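Local atomic coordinates of terminal oxygenase component of carbazole (Janthinobacterium sp., PDB entry 7BUG), a protein that catalyses, as the Rieske-type oxygenase of the carbazole 1,9a-dioxygenase system, the dioxygenation of carbazole at its angular C-9a and adjacent C-1 positions. Residues Lys163-Lys168 / His294-Thr299; Ser169-Ala174 / Tyr286-Glu291. One frame throughout, in Å; residues are numbered along the deposited sequence.

Interaction 1. Residues Lys163-Lys168 / His294-Thr299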
ATOM      1  N   LYS A 163       4.092 -13.247  28.502  1.00 16.94           N
ATOM      2  CA  LYS A 163       3.800 -11.996  27.802  1.00 16.35           C
ATOM      3  C   LYS A 163       3.516 -12.326  26.329  1.00 14.84           C
ATOM      4  O   LYS A 163       4.146 -13.255  25.813  1.00 15.46           O
ATOM      5  CB  LYS A 163       5.046 -11.115  27.904  1.00 21.14           C
ATOM      6  CG  LYS A 163       4.847  -9.753  27.327  1.00 23.52           C
ATOM      7  CD  LYS A 163       6.101  -8.955  27.328  1.00 25.17           C
ATOM      8  CE  LYS A 163       5.862  -7.716  26.509  1.00 26.96           C
ATOM      9  NZ  LYS A 163       7.152  -7.056  26.278  1.00 33.15           N
ATOM     10  N   ASN A 164       2.638 -11.578  25.703  1.00 14.22           N
ATOM     11  CA  ASN A 164       2.245 -11.792  24.286  1.00 13.74           C
ATOM     12  C   ASN A 164       2.308 -10.430  23.605  1.00 15.61           C
ATOM     13  O   ASN A 164       1.960  -9.382  24.261  1.00 17.94           O
ATOM     14  CB  ASN A 164       0.857 -12.428  24.172  1.00 14.02           C
ATOM     15  CG  ASN A 164       0.528 -12.906  22.764  1.00 14.17           C
ATOM     16  OD1 ASN A 164       1.470 -13.145  21.977  1.00 14.73           O
ATOM     17  ND2 ASN A 164      -0.767 -13.038  22.481  1.00 14.70           N
ATOM     18  N   GLN A 165       2.781 -10.396  22.380  1.00 16.65           N
ATOM     19  CA  GLN A 165       2.651  -9.166  21.563  1.00 16.43           C
ATOM     20  C   GLN A 165       2.653  -9.535  20.087  1.00 15.11           C
ATOM     21  O   GLN A 165       2.954 -10.674  19.725  1.00 14.63           O
ATOM     22  CB  GLN A 165       3.749  -8.178  21.906  1.00 21.11           C
ATOM     23  CG  GLN A 165       5.091  -8.689  21.531  1.00 21.18           C
ATOM     24  CD  GLN A 165       6.188  -7.862  22.164  1.00 26.90           C
ATOM     25  OE1 GLN A 165       6.895  -8.297  23.065  1.00 25.21           O
ATOM     26  NE2 GLN A 165       6.354  -6.681  21.607  1.00 27.91           N
ATOM     27  N   ILE A 166       2.246  -8.588  19.293  1.00 14.23           N
ATOM     28  CA  ILE A 166       2.129  -8.768  17.817  1.00 13.94           C
ATOM     29  C   ILE A 166       3.386  -8.165  17.210  1.00 14.50           C
ATOM     30  O   ILE A 166       3.699  -6.980  17.509  1.00 13.19           O
ATOM     31  CB  ILE A 166       0.861  -8.114  17.281  1.00 14.87           C
ATOM     32  CG1 ILE A 166      -0.370  -8.826  17.848  1.00 17.09           C
ATOM     33  CG2 ILE A 166       0.831  -8.091  15.770  1.00 14.88           C
ATOM     34  CD1 ILE A 166      -1.663  -8.176  17.465  1.00 21.07           C
ATOM     35  N   ILE A 167       4.053  -8.938  16.375  1.00 12.60           N
ATOM     36  CA  ILE A 167       5.350  -8.574  15.766  1.00 13.13           C
ATOM     37  C   ILE A 167       5.196  -8.631  14.254  1.00 14.04           C
ATOM     38  O   ILE A 167       4.690  -9.627  13.745  1.00 12.34           O
ATOM     39  CB  ILE A 167       6.501  -9.460  16.250  1.00 13.97           C
ATOM     40  CG1 ILE A 167       6.648  -9.467  17.773  1.00 15.61           C
ATOM     41  CG2 ILE A 167       7.819  -9.074  15.573  1.00 14.51           C
ATOM     42  CD1 ILE A 167       6.818  -8.125  18.413  1.00 16.53           C
ATOM     43  N   LYS A 168       5.708  -7.614  13.557  1.00 13.09           N
ATOM     44  CA  LYS A 168       5.580  -7.567  12.089  1.00 14.87           C
ATOM     45  C   LYS A 168       6.746  -8.293  11.406  1.00 13.95           C
ATOM     46  O   LYS A 168       7.629  -7.664  10.769  1.00 15.46           O
ATOM     47  CB  LYS A 168       5.473  -6.090  11.644  1.00 19.96           C
ATOM     48  CG  LYS A 168       4.247  -5.395  12.188  1.00 24.27           C
ATOM     49  CD  LYS A 168       4.242  -3.895  11.991  1.00 33.35           C
ATOM     50  CE  LYS A 168       3.456  -3.183  13.074  1.00 37.03           C
ATOM     51  NZ  LYS A 168       3.469  -1.710  12.874  1.00 45.47           N
ATOM     52  N   HIS A 294       3.202 -12.154  13.345  1.00 11.11           N
ATOM     53  CA  HIS A 294       3.106 -13.279  14.297  1.00 11.06           C
ATOM     54  C   HIS A 294       2.752 -12.744  15.669  1.00 11.42           C
ATOM     55  O   HIS A 294       3.115 -11.620  16.045  1.00 11.73           O
ATOM     56  CB  HIS A 294       4.327 -14.187  14.314  1.00 10.82           C
ATOM     57  CG  HIS A 294       5.584 -13.579  14.817  1.00 10.77           C
ATOM     58  ND1 HIS A 294       6.384 -12.768  13.981  1.00 11.55           N
ATOM     59  CD2 HIS A 294       6.248 -13.694  15.983  1.00 10.87           C
ATOM     60  CE1 HIS A 294       7.429 -12.382  14.672  1.00 10.94           C
ATOM     61  NE2 HIS A 294       7.396 -12.903  15.877  1.00 11.10           N
ATOM     62  N   TYR A 295       2.164 -13.611  16.471  1.00 10.90           N
ATOM     63  CA  TYR A 295       2.193 -13.421  17.940  1.00 12.17           C
ATOM     64  C   TYR A 295       3.505 -13.987  18.484  1.00 12.31           C
ATOM     65  O   TYR A 295       3.915 -15.088  18.160  1.00 12.99           O
ATOM     66  CB  TYR A 295       1.089 -14.157  18.691  1.00 11.96           C
ATOM     67  CG  TYR A 295      -0.304 -13.685  18.487  1.00 13.05           C
ATOM     68  CD1 TYR A 295      -0.689 -12.506  19.098  1.00 16.49           C
ATOM     69  CD2 TYR A 295      -1.241 -14.401  17.744  1.00 14.45           C
ATOM     70  CE1 TYR A 295      -1.960 -12.021  18.938  1.00 17.97           C
ATOM     71  CE2 TYR A 295      -2.525 -13.919  17.574  1.00 16.39           C
ATOM     72  CZ  TYR A 295      -2.887 -12.743  18.217  1.00 19.35           C
ATOM     73  OH  TYR A 295      -4.132 -12.183  18.106  1.00 25.18           O
ATOM     74  N   TYR A 296       4.217 -13.206  19.272  1.00 11.26           N
ATOM     75  CA  TYR A 296       5.416 -13.659  20.001  1.00 12.56           C
ATOM     76  C   TYR A 296       4.936 -13.957  21.408  1.00 12.22           C
ATOM     77  O   TYR A 296       4.721 -13.031  22.261  1.00 12.78           O
ATOM     78  CB  TYR A 296       6.515 -12.603  19.901  1.00 12.68           C
ATOM     79  CG  TYR A 296       7.749 -12.955  20.678  1.00 13.44           C
ATOM     80  CD1 TYR A 296       8.259 -14.239  20.747  1.00 13.05           C
ATOM     81  CD2 TYR A 296       8.517 -11.949  21.269  1.00 14.09           C
ATOM     82  CE1 TYR A 296       9.418 -14.541  21.434  1.00 12.91           C
ATOM     83  CE2 TYR A 296       9.708 -12.231  21.905  1.00 15.10           C
ATOM     84  CZ  TYR A 296      10.162 -13.530  22.034  1.00 14.93           C
ATOM     85  OH  TYR A 296      11.315 -13.874  22.732  1.00 15.44           O
ATOM     86  N   PHE A 297       4.616 -15.227  21.624  1.00 11.39           N
ATOM     87  CA  PHE A 297       3.901 -15.679  22.818  1.00 12.43           C
ATOM     88  C   PHE A 297       4.940 -16.295  23.748  1.00 12.96           C
ATOM     89  O   PHE A 297       5.418 -17.418  23.519  1.00 11.50           O
ATOM     90  CB  PHE A 297       2.759 -16.627  22.430  1.00 11.75           C
ATOM     91  CG  PHE A 297       1.832 -16.981  23.570  1.00 12.75           C
ATOM     92  CD1 PHE A 297       2.101 -17.989  24.466  1.00 13.48           C
ATOM     93  CD2 PHE A 297       0.627 -16.344  23.673  1.00 12.18           C
ATOM     94  CE1 PHE A 297       1.202 -18.293  25.478  1.00 12.71           C
ATOM     95  CE2 PHE A 297      -0.290 -16.625  24.684  1.00 12.86           C
ATOM     96  CZ  PHE A 297       0.010 -17.622  25.579  1.00 12.87           C
ATOM     97  N   GLN A 298       5.395 -15.492  24.719  1.00 12.16           N
ATOM     98  CA  GLN A 298       6.590 -15.823  25.512  1.00 13.65           C
ATOM     99  C   GLN A 298       6.109 -16.347  26.881  1.00 13.40           C
ATOM    100  O   GLN A 298       5.175 -15.699  27.461  1.00 14.96           O
ATOM    101  CB  GLN A 298       7.393 -14.556  25.816  1.00 13.82           C
ATOM    102  CG  GLN A 298       8.188 -13.970  24.679  1.00 13.99           C
ATOM    103  CD  GLN A 298       8.742 -12.625  25.139  1.00 15.02           C
ATOM    104  OE1 GLN A 298       7.990 -11.743  25.545  1.00 17.79           O
ATOM    105  NE2 GLN A 298      10.058 -12.524  25.164  1.00 14.39           N
ATOM    106  N   THR A 299       6.665 -17.453  27.363  1.00 14.08           N
ATOM    107  CA  THR A 299       6.354 -17.987  28.707  1.00 15.54           C
ATOM    108  C   THR A 299       7.641 -18.392  29.416  1.00 15.66           C
ATOM    109  O   THR A 299       8.603 -18.760  28.763  1.00 15.72           O
ATOM    110  CB  THR A 299       5.395 -19.191  28.694  1.00 16.39           C
ATOM    111  OG1 THR A 299       6.080 -20.332  28.193  1.00 17.73           O
ATOM    112  CG2 THR A 299       4.137 -18.939  27.880  1.00 17.65           C
TER

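Interaction 2. Residues Ser169-Ala174 / Tyr286-Glu291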
ATOM      1  N   SER A 169       6.802  -9.619  11.539  1.00 12.18           N
ATOM      2  CA  SER A 169       7.612 -10.454  10.648  1.00 11.55           C
ATOM      3  C   SER A 169       6.830 -11.733  10.430  1.00 11.00           C
ATOM      4  O   SER A 169       5.975 -12.113  11.271  1.00 12.07           O
ATOM      5  CB  SER A 169       8.976 -10.769  11.139  1.00 11.55           C
ATOM      6  OG  SER A 169       8.986 -11.886  12.042  1.00 12.40           O
ATOM      7  N   ASN A 170       7.118 -12.385   9.329  1.00 10.64           N
ATOM      8  CA  ASN A 170       6.592 -13.753   9.135  1.00 11.21           C
ATOM      9  C   ASN A 170       7.050 -14.621  10.305  1.00 10.34           C
ATOM     10  O   ASN A 170       8.187 -14.496  10.794  1.00 10.09           O
ATOM     11  CB  ASN A 170       7.064 -14.303   7.789  1.00 10.42           C
ATOM     12  CG  ASN A 170       6.545 -15.676   7.475  1.00 11.21           C
ATOM     13  OD1 ASN A 170       7.186 -16.677   7.798  1.00 12.91           O
ATOM     14  ND2 ASN A 170       5.344 -15.693   6.947  1.00 11.79           N
ATOM     15  N   TRP A 171       6.223 -15.587  10.685  1.00  9.45           N
ATOM     16  CA  TRP A 171       6.480 -16.493  11.805  1.00  9.58           C
ATOM     17  C   TRP A 171       7.787 -17.259  11.615  1.00  9.68           C
ATOM     18  O   TRP A 171       8.405 -17.581  12.623  1.00 11.39           O
ATOM     19  CB  TRP A 171       5.280 -17.470  12.014  1.00  9.66           C
ATOM     20  CG  TRP A 171       5.140 -18.497  10.928  1.00  9.69           C
ATOM     21  CD1 TRP A 171       4.647 -18.352   9.671  1.00 10.69           C
ATOM     22  CD2 TRP A 171       5.545 -19.873  11.028  1.00  9.88           C
ATOM     23  NE1 TRP A 171       4.719 -19.553   8.981  1.00 10.87           N
ATOM     24  CE2 TRP A 171       5.261 -20.495   9.799  1.00 10.39           C
ATOM     25  CE3 TRP A 171       6.103 -20.605  12.070  1.00 10.40           C
ATOM     26  CZ2 TRP A 171       5.511 -21.865   9.589  1.00 11.95           C
ATOM     27  CZ3 TRP A 171       6.396 -21.935  11.858  1.00 11.29           C
ATOM     28  CH2 TRP A 171       6.096 -22.542  10.632  1.00 11.64           C
ATOM     29  N   ARG A 172       8.140 -17.665  10.406  1.00 10.15           N
ATOM     30  CA  ARG A 172       9.345 -18.510  10.221  1.00 10.84           C
ATOM     31  C   ARG A 172      10.622 -17.727  10.519  1.00 11.40           C
ATOM     32  O   ARG A 172      11.606 -18.318  11.006  1.00 11.80           O
ATOM     33  CB  ARG A 172       9.356 -19.020   8.792  1.00 10.52           C
ATOM     34  CG  ARG A 172       8.185 -19.976   8.569  1.00 11.15           C
ATOM     35  CD  ARG A 172       7.994 -20.267   7.088  1.00 11.34           C
ATOM     36  NE  ARG A 172       7.708 -19.059   6.320  1.00 11.64           N
ATOM     37  CZ  ARG A 172       7.581 -18.980   5.026  1.00 12.84           C
ATOM     38  NH1 ARG A 172       7.718 -20.071   4.275  1.00 14.11           N
ATOM     39  NH2 ARG A 172       7.367 -17.817   4.459  1.00 13.06           N
ATOM     40  N   LEU A 173      10.606 -16.438  10.233  1.00 12.87           N
ATOM     41  CA  LEU A 173      11.814 -15.618  10.554  1.00 13.04           C
ATOM     42  C   LEU A 173      11.991 -15.583  12.077  1.00 12.09           C
ATOM     43  O   LEU A 173      13.104 -15.667  12.557  1.00 12.56           O
ATOM     44  CB  LEU A 173      11.599 -14.226   9.953  1.00 13.05           C
ATOM     45  CG  LEU A 173      11.439 -14.188   8.435  1.00 15.10           C
ATOM     46  CD1 LEU A 173      11.276 -12.741   7.957  1.00 16.04           C
ATOM     47  CD2 LEU A 173      12.593 -14.898   7.750  1.00 17.49           C
ATOM     48  N   ALA A 174      10.890 -15.595  12.835  1.00 11.39           N
ATOM     49  CA  ALA A 174      10.891 -15.626  14.302  1.00 11.75           C
ATOM     50  C   ALA A 174      11.402 -16.985  14.816  1.00 12.05           C
ATOM     51  O   ALA A 174      12.273 -17.055  15.689  1.00 14.19           O
ATOM     52  CB  ALA A 174       9.481 -15.353  14.807  1.00 12.47           C
ATOM     53  N   TYR A 286       5.885 -18.696  18.154  1.00 10.71           N
ATOM     54  CA  TYR A 286       5.834 -17.738  17.048  1.00 10.91           C
ATOM     55  C   TYR A 286       4.618 -18.095  16.213  1.00 11.26           C
ATOM     56  O   TYR A 286       4.694 -18.942  15.292  1.00 11.39           O
ATOM     57  CB  TYR A 286       7.138 -17.787  16.285  1.00 12.49           C
ATOM     58  CG  TYR A 286       8.354 -17.980  17.147  1.00 12.22           C
ATOM     59  CD1 TYR A 286       8.952 -16.922  17.838  1.00 12.39           C
ATOM     60  CD2 TYR A 286       8.867 -19.249  17.341  1.00 12.15           C
ATOM     61  CE1 TYR A 286      10.077 -17.139  18.618  1.00 12.53           C
ATOM     62  CE2 TYR A 286       9.977 -19.472  18.135  1.00 12.40           C
ATOM     63  CZ  TYR A 286      10.589 -18.414  18.778  1.00 12.37           C
ATOM     64  OH  TYR A 286      11.701 -18.776  19.536  1.00 13.56           O
ATOM     65  N   VAL A 287       3.521 -17.480  16.556  1.00 10.41           N
ATOM     66  CA  VAL A 287       2.201 -17.917  16.034  1.00 10.96           C
ATOM     67  C   VAL A 287       1.852 -17.104  14.794  1.00 10.58           C
ATOM     68  O   VAL A 287       1.704 -15.872  14.860  1.00 10.90           O
ATOM     69  CB  VAL A 287       1.134 -17.762  17.116  1.00 10.71           C
ATOM     70  CG1 VAL A 287      -0.208 -18.209  16.588  1.00 11.46           C
ATOM     71  CG2 VAL A 287       1.543 -18.518  18.362  1.00 12.02           C
ATOM     72  N   PRO A 288       1.580 -17.761  13.650  1.00  9.67           N
ATOM     73  CA  PRO A 288       1.268 -17.035  12.435  1.00 10.48           C
ATOM     74  C   PRO A 288      -0.091 -16.341  12.539  1.00 11.20           C
ATOM     75  O   PRO A 288      -1.134 -16.969  12.846  1.00 11.83           O
ATOM     76  CB  PRO A 288       1.201 -18.105  11.320  1.00 10.64           C
ATOM     77  CG  PRO A 288       1.766 -19.333  11.949  1.00 10.55           C
ATOM     78  CD  PRO A 288       1.553 -19.202  13.439  1.00 10.33           C
ATOM     79  N   ILE A 289      -0.070 -15.031  12.304  1.00 10.20           N
ATOM     80  CA  ILE A 289      -1.291 -14.183  12.223  1.00 11.16           C
ATOM     81  C   ILE A 289      -1.690 -14.037  10.771  1.00 11.74           C
ATOM     82  O   ILE A 289      -2.849 -14.305  10.418  1.00 12.89           O
ATOM     83  CB  ILE A 289      -1.095 -12.817  12.924  1.00 11.82           C
ATOM     84  CG1 ILE A 289      -0.983 -13.022  14.427  1.00 12.00           C
ATOM     85  CG2 ILE A 289      -2.193 -11.842  12.570  1.00 12.44           C
ATOM     86  CD1 ILE A 289      -0.560 -11.803  15.184  1.00 13.26           C
ATOM     87  N   ASP A 290      -0.733 -13.654   9.934  1.00 11.92           N
ATOM     88  CA  ASP A 290      -0.925 -13.580   8.466  1.00 12.01           C
ATOM     89  C   ASP A 290       0.483 -13.703   7.876  1.00 12.02           C
ATOM     90  O   ASP A 290       1.390 -14.025   8.614  1.00 12.50           O
ATOM     91  CB  ASP A 290      -1.684 -12.316   8.066  1.00 13.18           C
ATOM     92  CG  ASP A 290      -0.984 -11.006   8.359  1.00 15.85           C
ATOM     93  OD1 ASP A 290       0.238 -10.999   8.597  1.00 15.28           O
ATOM     94  OD2 ASP A 290      -1.698  -9.938   8.334  1.00 20.09           O
ATOM     95  N   GLU A 291       0.662 -13.464   6.582  1.00 13.65           N
ATOM     96  CA  GLU A 291       1.954 -13.723   5.917  1.00 14.55           C
ATOM     97  C   GLU A 291       3.027 -12.841   6.522  1.00 14.51           C
ATOM     98  O   GLU A 291       4.171 -13.144   6.375  1.00 13.38           O
ATOM     99  CB  GLU A 291       1.769 -13.459   4.427  1.00 18.26           C
ATOM    100  CG  GLU A 291       0.693 -14.345   3.823  1.00 24.55           C
ATOM    101  CD  GLU A 291      -0.766 -13.855   3.730  1.00 31.80           C
ATOM    102  OE1 GLU A 291      -1.470 -14.404   2.808  1.00 40.58           O
ATOM    103  OE2 GLU A 291      -1.238 -12.960   4.531  1.00 22.75           O
TER
HETATM  104  O   HOH W   1       3.426 -15.150  10.035  1.00 12.20           O

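Interaction 1. Residues Lys163-Lys168 / His294-Thr299
Lys163 opens an antiparallel ladder with Gln298, the two backbones exchanging N-H and C=O; Gln298 N reaches Lys163 O at 2.8 Å. Beside this rung the two side chains run the same way. Gln298 OE1 lies 3.8 Å from Lys163 CD, while Gln298 NE2 is hydrogen-bonded to Leu326 O and Lys163 NZ forms a salt bridge with Glu327. Asn164 points to the opposite face; with CG anti to the backbone N (chi1 -169°), CG comes 3.6 Å from Phe297 CD2, and ND2 lies 3.4 Å from Tyr295 CD1. The amide plane is inclined to the Tyr295 ring by 43° and to that of Phe297 by 64°. The bonds at Gln165 are uneven. Tyr296 N meets Gln165 O at 2.9 Å, whereas Gln165 N stands 3.3 Å from Tyr296 O and above its carbonyl plane. Ile166 returns to the side of Asn164 and lays CG1 3.7 Å from Tyr295 CE1. On the other side, Ile167 places CB over a face of the His294 imidazole, 3.8 Å from the ring centre, a CH-pi contact, and CG1 lies against Tyr296 CB. Two more backbone bonds join Ile167 to His294. The imidazole is fixed at ND1 by Ser169 O, and Tyr296 OH bonds Glu284. Strand 158-167 edges, within this chain, the sheet of the Bet v 1-like catalytic domain, and strand 293-303 separates it from strand 281-288. Helix 331-344, which carries the iron ligand Asp333, meets Gln165 and Ile167; the Tyr296 side chain is about 5 Å from that of Asp333.

Interaction 2. Residues Ser169-Ala174 / Tyr286-Glu291
The Trp171 indole is held between Pro288 and its own neighbour: Pro288 CG sits over one face, 3.8 Å from the centre of the five-membered ring and 17° off its normal, and Arg172 CG lies over the opposite face, offset toward the rim. The approach of Pro288 CG is a CH-pi contact. It is reached with Trp171 CG between the backbone N and the carbonyl carbon (chi1 70°). A water lies at the indole edge, in its plane. NE1 is bonded to Ala21 O; the Phe25 ring also meets the indole, its plane steeply inclined to it. The Tyr286 ring receives Ala174 O over one face, toward the rim, while Ala174 CB packs 3.5 Å from Tyr286 CD1; the phenol OH is bonded to Glu284. Asn170 supplies the polar side of the contact. Its ND2 gives a nearly straight bond of 2.9 Å to Glu291 O, which lies in the amide plane, although ND2 itself stands above the carbonyl plane of Glu291. The same amide nitrogen also bonds Lys22 O. Asn170 OD1 is gripped twice, by Arg172 N at 2.9 Å and by Arg172 NE at 2.9 Å, from opposite faces of the amide, which fixes the rotation of the group. The edge water adds a bridge, accepting from Trp171 N at 2.9 Å and donating to Asp290 O at 2.7 Å. Asn170 is the N-cap of helix 171-179, its OD1 taking the capping bond from Arg172 N. The arrangement seats the helix's first turn on the sheet of the ring-hydroxylase catalytic domain, where His183 and His187, with Asp333, bind the iron.

From the N terminus, strand 158-167 enters first and runs straight into helix 171-179, so the first segments of interactions 1 and 2 follow one another directly. More than a hundred residues later, strand 281-288 returns to the helix start and closes the loop of interaction 2; the chain then turns and strand 293-303 comes back to pair with strand 158-167, closing the wider loop of interaction 1, within which the other lies. The two contacts also touch: Tyr295 N meets Val287 O between the neighbouring strands, and His294 packs against Ala174. Together they join a sheet edge, its two inner neighbours and the helix start in a single catalytic domain.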